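Local atomic coordinates of dihydrodipicolinate synthase (Bacillus anthracis, PDB entry 1XKY), a protein that probably catalyses the condensation of pyruvate with aspartate semialdehyde, an early step of lysine biosynthesis. Residues F13-A19 with G46-V51. Sequence-based numbering, arbitrary orientation.
Sequences FGTIATA and GTTAIV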
# COMPACT_ATOMS: atom_id res chain seq x y z
N PHE A 13 -5.97 -32.85 -8.20
CA PHE A 13 -4.85 -32.57 -7.30
C PHE A 13 -5.22 -32.76 -5.83
O PHE A 13 -4.35 -32.65 -4.97
CB PHE A 13 -4.32 -31.15 -7.52
CG PHE A 13 -3.89 -30.88 -8.92
CD1 PHE A 13 -2.94 -31.69 -9.53
CD2 PHE A 13 -4.41 -29.82 -9.64
CE1 PHE A 13 -2.52 -31.44 -10.83
CE2 PHE A 13 -4.00 -29.57 -10.94
CZ PHE A 13 -3.06 -30.38 -11.53
N GLY A 14 -6.49 -33.03 -5.54
CA GLY A 14 -6.96 -33.20 -4.16
C GLY A 14 -7.06 -31.89 -3.39
O GLY A 14 -7.13 -30.80 -3.98
N THR A 15 -7.07 -32.00 -2.06
CA THR A 15 -7.28 -30.85 -1.18
C THR A 15 -6.00 -30.23 -0.64
O THR A 15 -6.00 -29.07 -0.26
CB THR A 15 -8.18 -31.22 0.03
OG1 THR A 15 -7.71 -32.44 0.61
CG2 THR A 15 -9.62 -31.38 -0.40
N ILE A 16 -4.92 -31.01 -0.57
CA ILE A 16 -3.63 -30.49 -0.08
C ILE A 16 -2.47 -30.82 -1.02
O ILE A 16 -1.78 -31.82 -0.86
CB ILE A 16 -3.28 -31.03 1.33
CG1 ILE A 16 -4.45 -30.82 2.30
CG2 ILE A 16 -2.00 -30.33 1.85
CD1 ILE A 16 -4.23 -31.38 3.68
N ALA A 17 -2.26 -29.95 -2.01
CA ALA A 17 -1.02 -29.98 -2.79
C ALA A 17 0.07 -29.35 -1.94
O ALA A 17 -0.18 -28.42 -1.17
CB ALA A 17 -1.18 -29.25 -4.11
N THR A 18 1.29 -29.87 -2.04
CA THR A 18 2.38 -29.37 -1.25
C THR A 18 3.46 -28.80 -2.15
O THR A 18 3.90 -29.47 -3.11
CB THR A 18 2.96 -30.46 -0.31
OG1 THR A 18 1.95 -30.84 0.63
CG2 THR A 18 4.18 -29.94 0.44
N ALA A 19 3.83 -27.56 -1.84
CA ALA A 19 4.92 -26.84 -2.49
C ALA A 19 6.23 -27.30 -1.87
O ALA A 19 6.75 -26.68 -0.94
CB ALA A 19 4.75 -25.33 -2.31
N GLY A 46 -0.73 -36.64 4.50
CA GLY A 46 -1.85 -35.84 3.98
C GLY A 46 -1.66 -35.10 2.67
O GLY A 46 -2.61 -34.47 2.18
N THR A 47 -0.47 -35.17 2.08
CA THR A 47 -0.21 -34.50 0.79
C THR A 47 -0.88 -35.27 -0.36
O THR A 47 -0.69 -36.48 -0.49
CB THR A 47 1.31 -34.34 0.51
OG1 THR A 47 1.86 -33.36 1.42
CG2 THR A 47 1.59 -33.88 -0.92
N THR A 48 -1.67 -34.56 -1.17
CA THR A 48 -2.45 -35.17 -2.26
C THR A 48 -1.89 -34.87 -3.66
O THR A 48 -2.38 -35.42 -4.65
CB THR A 48 -3.94 -34.75 -2.21
OG1 THR A 48 -4.08 -33.34 -2.42
CG2 THR A 48 -4.56 -35.11 -0.89
N ALA A 49 -0.90 -34.00 -3.73
CA ALA A 49 -0.23 -33.64 -4.98
C ALA A 49 1.07 -32.96 -4.60
O ALA A 49 1.14 -32.28 -3.58
CB ALA A 49 -1.09 -32.71 -5.84
N ILE A 50 2.11 -33.16 -5.41
CA ILE A 50 3.39 -32.52 -5.13
C ILE A 50 3.78 -31.53 -6.22
O ILE A 50 3.85 -31.89 -7.39
CB ILE A 50 4.51 -33.56 -4.95
CG1 ILE A 50 4.25 -34.39 -3.69
CG2 ILE A 50 5.89 -32.86 -4.85
CD1 ILE A 50 5.21 -35.53 -3.50
N VAL A 51 4.01 -30.28 -5.80
CA VAL A 51 4.60 -29.28 -6.69
C VAL A 51 6.12 -29.32 -6.54
O VAL A 51 6.65 -29.11 -5.45
CB VAL A 51 4.08 -27.84 -6.41
CG1 VAL A 51 4.57 -26.89 -7.48
CG2 VAL A 51 2.56 -27.82 -6.34
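With chi1 at 64°, Thr48 holds OG1 between its own backbone N and carbonyl carbon, and this turns the hydroxyl into the bend of 13-16. There OG1 donates to Phe13 O at 2.7 Å, in the carbonyl plane and on a lone pair, while accepting a bent hydrogen bond from Ile16 N at 3.1 Å. One side chain thus ties both ends of the turn, whose Gly14 has a positive phi and passes with its CA 3.4 Å from Thr48 OG1. Thr18 and Thr47 both set OG1 beside the backbone N (chi1 -64° and -70°); their side chains cross at about a right angle, and the two OG1 atoms share a hydrogen bond of 2.6 Å. Thr18 OG1 is also hydrogen-bonded to Ser218 OG.

Between the two segments, a nearly straight bond from Thr48 N to Ile16 O precedes the parallel ladder, in which Thr18 N donates to Ala49 O at 2.9 Å and Val51 N to Thr18 O at 2.8 Å. Ala17 CB and Ala49 CB pack 3.9 Å apart.

The pair illustrates the beta-alpha-beta unit of a TIM barrel: helix 32-44 links the strands and covers Thr18, Thr47 and Ile50, helix 218-234 lies against Ile16, and strands 212-215 and 84-87 continue the sheet on either side.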